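PDB 3R2U: metallo-beta-lactamase family protein from Staphylococcus aureus, which probably works as an iron-dependent enzyme of the metallo-beta-lactamase superfamily, its catalytic domain being joined to a rhodanese-like domain as in some bacterial persulfide dioxygenases. Local coordinates for residues H139-T144 / A196-K201; S191-A196 / T254-L259; I176-L181 / T243-S248. One frame throughout, in Å; residues are numbered along the deposited sequence.

The three contacts cluster near the metal site, interaction 1 holding one of its ligands; their centres are 9 to 10 Å apart, on the same side of the chain's centre. Along the chain the segments come in the order 139-144, 176-181, 191-196 with 196-201, 243-248 and 254-259, so every pair of contacts crosses. Helix 191-206 serves interactions 1 and 2, which share A196; its M199 also meets F255 and L259 of helix 252-260. Interaction 3 joins the loop after strand 164-168 to the turn before that second helix, and I176 touches F255. The ring of H143 is hydrogen-bonded to the backbone of R178 in interaction 3. The metal loop thus rests on helix 191-206, itself packed against helix 252-260, with loop 176-181 alongside.

Interaction 1 of 3, residues H139-T144 / A196-K201; sequences HTPGHT and AKQMFK. With FE (Fe (III) ion), chain E.
P141, G142 and H143 lie against helix 191-206 through Q198 and M199, chiefly by van der Waals contact. The Q198 chain runs extended past CG and crosses the proline ring at about a right angle, with Q198 CD 3.9 Å from P141 CB. G142 brings its backbone right up to the helix, with G142 CA 3.8 Å from M199 N. At phi 152° and psi -65° this residue has backbone angles suited to glycine, and the absence of a side chain permits the close approach. M199 leaves the helix with CG anti to its N, then bends at the next two torsions; this carries CE past the glycine to 3.5 Å from H143 N.

Among the polar groups, the carbonyls P141 O and Q198 O stand 3.4 Å apart, two acceptors that cannot bond to each other. The hydroxyl of S202, one helical turn on from Q198, lies within hydrogen-bonding distance of both; its one proton can be shared or can serve either, linking loop and helix. Within the loop, G142 N is bonded to T144 O.

The metal bond comes from the far end of H143, whose NE2 holds the iron(III) ion at 2.3 Å. H80, D169 and three waters complete the coordination, and one of these waters lies in the ring plane at the histidine edge. ND1 is hydrogen-bonded to R178 O, a second-shell contact that, with the metal bond, helps to fix the ring's rotation. Apolar support of the loop backbone and a polar grip on the imidazole therefore probably act together to keep NE2 directed at the metal.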
loop_
_atom_site.group_PDB
_atom_site.type_symbol
_atom_site.label_atom_id
_atom_site.label_comp_id
_atom_site.label_asym_id
_atom_site.label_seq_id
_atom_site.Cartn_x
_atom_site.Cartn_y
_atom_site.Cartn_z
ATOM N N HIS A 139 5.974 -21.422 36.599
ATOM C CA HIS A 139 6.104 -20.146 37.316
ATOM C C HIS A 139 7.591 -19.843 37.313
ATOM O O HIS A 139 8.362 -20.618 37.808
ATOM C CB HIS A 139 5.510 -20.219 38.737
ATOM C CG HIS A 139 5.540 -18.922 39.493
ATOM N ND1 HIS A 139 5.741 -18.860 40.854
ATOM C CD2 HIS A 139 5.419 -17.635 39.075
ATOM C CE1 HIS A 139 5.724 -17.597 41.253
ATOM N NE2 HIS A 139 5.543 -16.828 40.188
ATOM N N THR A 140 7.986 -18.726 36.710
ATOM C CA THR A 140 9.404 -18.352 36.599
ATOM C C THR A 140 9.570 -16.918 37.063
ATOM O O THR A 140 9.818 -16.027 36.265
ATOM C CB THR A 140 9.902 -18.515 35.125
ATOM O OG1 THR A 140 9.096 -17.722 34.238
ATOM C CG2 THR A 140 9.824 -19.977 34.687
ATOM N N PRO A 141 9.387 -16.679 38.372
ATOM C CA PRO A 141 9.458 -15.326 38.912
ATOM C C PRO A 141 10.863 -14.756 38.844
ATOM O O PRO A 141 11.842 -15.511 38.748
ATOM C CB PRO A 141 9.011 -15.507 40.361
ATOM C CG PRO A 141 9.325 -16.917 40.694
ATOM C CD PRO A 141 9.201 -17.694 39.423
ATOM N N GLY A 142 10.965 -13.435 38.874
ATOM C CA GLY A 142 12.277 -12.765 38.847
ATOM C C GLY A 142 12.153 -11.394 38.210
ATOM O O GLY A 142 12.374 -10.370 38.855
ATOM N N HIS A 143 11.809 -11.386 36.931
ATOM C CA HIS A 143 11.557 -10.154 36.220
ATOM C C HIS A 143 10.358 -9.500 36.913
ATOM O O HIS A 143 10.372 -8.303 37.194
ATOM C CB HIS A 143 11.292 -10.449 34.750
ATOM C CG HIS A 143 10.897 -9.249 33.964
ATOM N ND1 HIS A 143 11.746 -8.183 33.763
ATOM C CD2 HIS A 143 9.750 -8.950 33.309
ATOM C CE1 HIS A 143 11.130 -7.270 33.027
ATOM N NE2 HIS A 143 9.919 -7.711 32.742
ATOM N N THR A 144 9.341 -10.315 37.198
ATOM C CA THR A 144 8.183 -9.911 37.979
ATOM C C THR A 144 7.813 -11.096 38.855
ATOM O O THR A 144 8.151 -12.246 38.515
ATOM C CB THR A 144 6.946 -9.548 37.142
ATOM O OG1 THR A 144 6.455 -10.724 36.480
ATOM C CG2 THR A 144 7.272 -8.453 36.156
ATOM N N ALA A 196 15.709 -10.610 42.573
ATOM C CA ALA A 196 16.932 -11.231 42.082
ATOM C C ALA A 196 17.045 -12.682 42.596
ATOM O O ALA A 196 17.392 -13.593 41.838
ATOM C CB ALA A 196 18.141 -10.411 42.508
ATOM N N LYS A 197 16.740 -12.901 43.868
ATOM C CA LYS A 197 16.780 -14.256 44.430
ATOM C C LYS A 197 15.801 -15.181 43.737
ATOM O O LYS A 197 16.139 -16.322 43.455
ATOM C CB LYS A 197 16.525 -14.249 45.922
ATOM C CG LYS A 197 17.703 -13.754 46.724
ATOM C CD LYS A 197 17.367 -13.697 48.212
ATOM C CE LYS A 197 18.591 -13.359 49.067
ATOM N NZ LYS A 197 19.147 -12.001 48.787
ATOM N N GLN A 198 14.590 -14.691 43.465
ATOM C CA GLN A 198 13.595 -15.468 42.726
ATOM C C GLN A 198 14.138 -15.843 41.334
ATOM O O GLN A 198 13.998 -16.987 40.883
ATOM C CB GLN A 198 12.269 -14.698 42.596
ATOM C CG GLN A 198 11.456 -14.594 43.913
ATOM C CD GLN A 198 10.090 -13.925 43.717
ATOM O OE1 GLN A 198 9.967 -12.884 43.064
ATOM N NE2 GLN A 198 9.065 -14.524 44.287
ATOM N N MET A 199 14.779 -14.877 40.681
ATOM C CA MET A 199 15.365 -15.087 39.365
ATOM C C MET A 199 16.437 -16.165 39.396
ATOM O O MET A 199 16.477 -17.020 38.517
ATOM C CB MET A 199 15.965 -13.787 38.832
ATOM C CG MET A 199 16.594 -13.929 37.453
ATOM S SD MET A 199 15.437 -14.497 36.197
ATOM C CE MET A 199 14.714 -12.930 35.705
ATOM N N PHE A 200 17.311 -16.116 40.392
ATOM C CA PHE A 200 18.366 -17.118 40.536
ATOM C C PHE A 200 17.751 -18.513 40.680
ATOM O O PHE A 200 18.196 -19.451 40.049
ATOM C CB PHE A 200 19.236 -16.774 41.731
ATOM C CG PHE A 200 20.356 -17.750 41.995
ATOM C CD1 PHE A 200 21.496 -17.750 41.208
ATOM C CD2 PHE A 200 20.293 -18.615 43.078
ATOM C CE1 PHE A 200 22.549 -18.620 41.474
ATOM C CE2 PHE A 200 21.352 -19.509 43.351
ATOM C CZ PHE A 200 22.473 -19.502 42.556
ATOM N N LYS A 201 16.709 -18.634 41.497
ATOM C CA LYS A 201 16.025 -19.913 41.670
ATOM C C LYS A 201 15.291 -20.321 40.402
ATOM O O LYS A 201 15.225 -21.500 40.093
ATOM C CB LYS A 201 15.032 -19.882 42.836
ATOM C CG LYS A 201 15.656 -19.700 44.212
ATOM C CD LYS A 201 14.585 -19.870 45.318
ATOM C CE LYS A 201 15.140 -19.707 46.735
ATOM N NZ LYS A 201 16.049 -20.840 47.116
HETATM FE FE FE E . 8.494 -7.177 31.040
HETATM O O HOH W 1 7.037 -6.602 29.379
HETATM O O HOH W 2 7.175 -6.095 32.676
HETATM O O HOH W 3 9.619 -5.368 30.719
#

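Interaction 2 of 3, residues S191-A196 / T254-L259; sequences SSEIGA and TFIDKL
A196 faces I256 and L259 in a helix-helix packing: helix 252-260 lies on helix 191-206, the helix that backs the iron-binding loop of the metallo-beta-lactamase fold. Their short segments run at 124° to each other, with axes 9.5 Å apart at closest approach. A196 is the small residue at the crossing, its methyl set between two larger side chains. I256 points toward it and presents both branches, CG1 and CG2 each lying 3.8 Å from A196 CB. From one turn further along, L259 applies a single methyl, CD2, which reaches 3.7 Å from A196 CB and also touches CA.

E193 comes in across I256 rather than alongside it, the two side chains meeting at about a right angle. With CG anti to the backbone N (chi1 -180°) and an extended chain beyond, E193 swings its end toward the second helix. Its CG approaches I256 CG2 at 4.0 Å, while its carboxylate atom OE2 passes 3.7 Å from I256 CD1. That oxygen has its polar partner on its own helix, in a salt bridge to K197, whose side chain touches I256 as well.

F255 reaches the backbone side of A196, and its ring meets that of F200 edge-to-face. A196 O lies at the edge of the F255 ring, near its plane, 3.9 Å from F255 CE1.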
loop_
_atom_site.group_PDB
_atom_site.type_symbol
_atom_site.label_atom_id
_atom_site.label_comp_id
_atom_site.label_asym_id
_atom_site.label_seq_id
_atom_site.Cartn_x
_atom_site.Cartn_y
_atom_site.Cartn_z
ATOM N N SER A 191 13.522 -4.965 47.700
ATOM C CA SER A 191 12.749 -5.375 46.506
ATOM C C SER A 191 13.588 -5.882 45.336
ATOM O O SER A 191 13.366 -6.998 44.864
ATOM C CB SER A 191 11.803 -4.256 46.019
ATOM O OG SER A 191 12.509 -3.108 45.580
ATOM N N SER A 192 14.536 -5.077 44.859
ATOM C CA SER A 192 15.375 -5.515 43.743
ATOM C C SER A 192 16.087 -6.835 44.076
ATOM O O SER A 192 16.208 -7.704 43.204
ATOM C CB SER A 192 16.380 -4.431 43.310
ATOM O OG SER A 192 15.756 -3.448 42.490
ATOM N N GLU A 193 16.510 -6.985 45.343
ATOM C CA GLU A 193 17.214 -8.192 45.796
ATOM C C GLU A 193 16.320 -9.438 45.961
ATOM O O GLU A 193 16.728 -10.540 45.565
ATOM C CB GLU A 193 18.034 -7.926 47.075
ATOM C CG GLU A 193 18.779 -9.182 47.557
ATOM C CD GLU A 193 20.041 -8.892 48.371
ATOM O OE1 GLU A 193 20.312 -7.708 48.676
ATOM O OE2 GLU A 193 20.775 -9.858 48.694
ATOM N N ILE A 194 15.115 -9.304 46.509
ATOM C CA ILE A 194 14.280 -10.509 46.644
ATOM C C ILE A 194 13.817 -10.972 45.229
ATOM O O ILE A 194 13.626 -12.164 44.990
ATOM C CB ILE A 194 13.129 -10.370 47.704
ATOM C CG1 ILE A 194 11.775 -10.069 47.086
ATOM C CG2 ILE A 194 13.526 -9.417 48.882
ATOM C CD1 ILE A 194 11.040 -11.329 46.681
ATOM N N GLY A 195 13.677 -10.027 44.297
ATOM C CA GLY A 195 13.332 -10.352 42.909
ATOM C C GLY A 195 14.502 -11.084 42.270
ATOM O O GLY A 195 14.324 -12.062 41.542
ATOM N N ALA A 196 15.709 -10.610 42.573
ATOM C CA ALA A 196 16.932 -11.231 42.082
ATOM C C ALA A 196 17.045 -12.682 42.596
ATOM O O ALA A 196 17.392 -13.593 41.838
ATOM C CB ALA A 196 18.141 -10.411 42.508
ATOM N N THR A 254 26.881 -13.002 43.932
ATOM C CA THR A 254 27.494 -12.407 42.744
ATOM C C THR A 254 26.434 -12.218 41.656
ATOM O O THR A 254 26.444 -11.226 40.934
ATOM C CB THR A 254 28.619 -13.300 42.205
ATOM O OG1 THR A 254 29.598 -13.487 43.226
ATOM C CG2 THR A 254 29.287 -12.683 40.968
ATOM N N PHE A 255 25.537 -13.195 41.555
ATOM C CA PHE A 255 24.445 -13.177 40.595
ATOM C C PHE A 255 23.545 -11.984 40.864
ATOM O O PHE A 255 23.266 -11.194 39.960
ATOM C CB PHE A 255 23.649 -14.476 40.725
ATOM C CG PHE A 255 22.516 -14.597 39.764
ATOM C CD1 PHE A 255 21.264 -14.091 40.083
ATOM C CD2 PHE A 255 22.684 -15.256 38.552
ATOM C CE1 PHE A 255 20.198 -14.218 39.190
ATOM C CE2 PHE A 255 21.620 -15.387 37.657
ATOM C CZ PHE A 255 20.377 -14.863 37.986
ATOM N N ILE A 256 23.103 -11.865 42.117
ATOM C CA ILE A 256 22.240 -10.777 42.529
ATOM C C ILE A 256 22.884 -9.439 42.213
ATOM O O ILE A 256 22.257 -8.580 41.589
ATOM C CB ILE A 256 21.945 -10.825 44.040
ATOM C CG1 ILE A 256 21.047 -12.015 44.365
ATOM C CG2 ILE A 256 21.272 -9.518 44.507
ATOM C CD1 ILE A 256 20.933 -12.273 45.861
ATOM N N ASP A 257 24.135 -9.265 42.643
ATOM C CA ASP A 257 24.860 -8.020 42.408
ATOM C C ASP A 257 24.933 -7.664 40.930
ATOM O O ASP A 257 24.649 -6.528 40.559
ATOM C CB ASP A 257 26.291 -8.082 42.949
ATOM C CG ASP A 257 27.044 -6.772 42.745
ATOM O OD1 ASP A 257 26.550 -5.707 43.180
ATOM O OD2 ASP A 257 28.139 -6.810 42.162
ATOM N N LYS A 258 25.331 -8.617 40.093
ATOM C CA LYS A 258 25.436 -8.338 38.665
ATOM C C LYS A 258 24.060 -8.031 38.081
ATOM O O LYS A 258 23.909 -7.103 37.287
ATOM C CB LYS A 258 26.110 -9.466 37.886
ATOM C CG LYS A 258 26.138 -9.176 36.359
ATOM C CD LYS A 258 27.073 -10.092 35.576
ATOM C CE LYS A 258 27.036 -9.766 34.077
ATOM N NZ LYS A 258 28.085 -10.522 33.319
ATOM N N LEU A 259 23.052 -8.779 38.516
ATOM C CA LEU A 259 21.709 -8.581 38.016
ATOM C C LEU A 259 21.204 -7.166 38.294
ATOM O O LEU A 259 20.775 -6.464 37.378
ATOM C CB LEU A 259 20.746 -9.589 38.651
ATOM C CG LEU A 259 19.377 -9.668 37.977
ATOM C CD1 LEU A 259 19.551 -10.223 36.554
ATOM C CD2 LEU A 259 18.399 -10.513 38.770
#

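Interaction 3 of 3, residues I176-L181 / T243-S248; sequences IGRPDL and TNWAFS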
loop_
_atom_site.group_PDB
_atom_site.type_symbol
_atom_site.label_atom_id
_atom_site.label_comp_id
_atom_site.label_asym_id
_atom_site.label_seq_id
_atom_site.Cartn_x
_atom_site.Cartn_y
_atom_site.Cartn_z
ATOM N N ILE A 176 19.059 -12.108 30.605
ATOM C CA ILE A 176 17.846 -12.420 31.342
ATOM C C ILE A 176 17.229 -11.111 31.830
ATOM O O ILE A 176 17.890 -10.071 31.865
ATOM C CB ILE A 176 18.110 -13.375 32.546
ATOM C CG1 ILE A 176 19.047 -12.725 33.569
ATOM C CG2 ILE A 176 18.689 -14.704 32.064
ATOM C CD1 ILE A 176 19.223 -13.519 34.886
ATOM N N GLY A 177 15.957 -11.169 32.195
ATOM C CA GLY A 177 15.251 -10.005 32.669
ATOM C C GLY A 177 15.795 -9.516 33.993
ATOM O O GLY A 177 16.478 -10.251 34.685
ATOM N N ARG A 178 15.539 -8.248 34.295
ATOM C CA ARG A 178 15.920 -7.643 35.550
ATOM C C ARG A 178 14.617 -7.379 36.266
ATOM O O ARG A 178 13.591 -7.155 35.613
ATOM C CB ARG A 178 16.661 -6.307 35.343
ATOM C CG ARG A 178 17.988 -6.378 34.521
ATOM C CD ARG A 178 18.927 -7.406 35.085
ATOM N NE ARG A 178 20.336 -7.253 34.690
ATOM C CZ ARG A 178 20.963 -7.954 33.737
ATOM N NH1 ARG A 178 20.337 -8.871 33.017
ATOM N NH2 ARG A 178 22.243 -7.728 33.503
ATOM N N PRO A 179 14.635 -7.371 37.613
ATOM C CA PRO A 179 13.384 -7.101 38.317
ATOM C C PRO A 179 12.827 -5.716 38.008
ATOM O O PRO A 179 13.559 -4.736 38.103
ATOM C CB PRO A 179 13.783 -7.194 39.792
ATOM C CG PRO A 179 15.056 -7.989 39.805
ATOM C CD PRO A 179 15.748 -7.634 38.537
ATOM N N ASP A 180 11.559 -5.650 37.589
ATOM C CA ASP A 180 10.884 -4.359 37.352
ATOM C C ASP A 180 10.908 -3.557 38.641
ATOM O O ASP A 180 10.647 -4.100 39.710
ATOM C CB ASP A 180 9.413 -4.544 36.925
ATOM C CG ASP A 180 9.255 -4.837 35.450
ATOM O OD1 ASP A 180 10.269 -4.756 34.721
ATOM O OD2 ASP A 180 8.117 -5.126 35.010
ATOM N N LEU A 181 11.214 -2.267 38.538
ATOM C CA LEU A 181 11.254 -1.412 39.709
ATOM C C LEU A 181 9.846 -1.095 40.203
ATOM O O LEU A 181 8.869 -1.277 39.487
ATOM C CB LEU A 181 12.032 -0.114 39.437
ATOM C CG LEU A 181 13.531 -0.242 39.124
ATOM C CD1 LEU A 181 14.216 1.140 39.209
ATOM C CD2 LEU A 181 14.220 -1.242 40.075
ATOM N N THR A 243 26.681 -19.521 26.564
ATOM C CA THR A 243 26.997 -18.117 26.280
ATOM C C THR A 243 26.310 -17.038 27.137
ATOM O O THR A 243 26.765 -15.904 27.161
ATOM C CB THR A 243 26.654 -17.806 24.800
ATOM O OG1 THR A 243 25.255 -18.029 24.579
ATOM C CG2 THR A 243 27.476 -18.699 23.839
ATOM N N ASN A 244 25.215 -17.383 27.795
ATOM C CA ASN A 244 24.450 -16.450 28.643
ATOM C C ASN A 244 25.006 -16.478 30.066
ATOM O O ASN A 244 24.929 -17.513 30.736
ATOM C CB ASN A 244 22.983 -16.874 28.608
ATOM C CG ASN A 244 22.036 -15.902 29.309
ATOM O OD1 ASN A 244 22.369 -15.264 30.316
ATOM N ND2 ASN A 244 20.812 -15.834 28.793
ATOM N N TRP A 245 25.550 -15.344 30.530
ATOM C CA TRP A 245 26.199 -15.251 31.868
ATOM C C TRP A 245 25.358 -15.805 33.018
ATOM O O TRP A 245 25.883 -16.382 33.954
ATOM C CB TRP A 245 26.563 -13.801 32.212
ATOM C CG TRP A 245 25.371 -12.968 32.545
ATOM C CD1 TRP A 245 24.593 -12.268 31.676
ATOM C CD2 TRP A 245 24.785 -12.790 33.841
ATOM N NE1 TRP A 245 23.567 -11.653 32.346
ATOM C CE2 TRP A 245 23.665 -11.952 33.680
ATOM C CE3 TRP A 245 25.100 -13.257 35.122
ATOM C CZ2 TRP A 245 22.861 -11.565 34.751
ATOM C CZ3 TRP A 245 24.300 -12.873 36.191
ATOM C CH2 TRP A 245 23.196 -12.034 35.997
ATOM N N ALA A 246 24.056 -15.589 32.942
ATOM C CA ALA A 246 23.129 -15.989 33.991
ATOM C C ALA A 246 23.177 -17.479 34.279
ATOM O O ALA A 246 22.918 -17.894 35.384
ATOM C CB ALA A 246 21.718 -15.571 33.610
ATOM N N PHE A 247 23.491 -18.283 33.269
ATOM C CA PHE A 247 23.561 -19.735 33.427
ATOM C C PHE A 247 24.872 -20.280 33.981
ATOM O O PHE A 247 24.921 -21.444 34.370
ATOM C CB PHE A 247 23.235 -20.417 32.096
ATOM C CG PHE A 247 21.804 -20.309 31.725
ATOM C CD1 PHE A 247 20.920 -21.306 32.061
ATOM C CD2 PHE A 247 21.324 -19.182 31.080
ATOM C CE1 PHE A 247 19.570 -21.189 31.737
ATOM C CE2 PHE A 247 19.984 -19.060 30.754
ATOM C CZ PHE A 247 19.109 -20.074 31.083
ATOM N N SER A 248 25.915 -19.450 34.030
ATOM C CA SER A 248 27.225 -19.873 34.531
ATOM C C SER A 248 27.557 -19.318 35.902
ATOM O O SER A 248 28.494 -19.791 36.533
ATOM C CB SER A 248 28.334 -19.423 33.573
ATOM O OG SER A 248 28.154 -20.005 32.314
#
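W245 turns the rim of its indole to the R178 guanidinium, the planes standing 71° apart. CZ2 lies over one face of the guanidinium, 4.1 Å from both R178 NH1 and R178 NH2, whereas NH1 itself sits near the indole plane at the ring's edge. The arginine therefore does not stack on the indole; K258 is the residue that makes a cation-pi contact with this ring. One indole face is covered by the methyl of its neighbour A246. At the guanidinium edge, in plane, NH1 gives a weak bond to I176 O. D175 OD1 serves both groups, forming a salt bridge with R178 NH1 and accepting a hydrogen bond from W245 NE1, and probably helps to hold the two groups at this angle.

These residues join the loop that follows strand 164-168 to the turn between helices 237-243 and 252-260. That turn opens with an Asx turn: N244 OD1 accepts from A246 N at 3.1 Å, with an N-H...O angle of 147° and the donor tilted from the carbonyl plane. The amide's other end, ND2, is bonded to E240 and to D175 O.

I176 fills the apolar part of the contact. With CG1 between the backbone N and the carbonyl carbon (chi1 62°) and CG2 beside the backbone N, both CD1 and CG2 reach the A246 methyl. They bear on it side by side, and the distance from I176 CD1 to A246 CB, 3.5 Å, is tighter than usual. Obliquely to the indole, I176 CD1 reaches W245 CZ2 at 4.1 Å; I176 CG2 lies as far from N244 ND2.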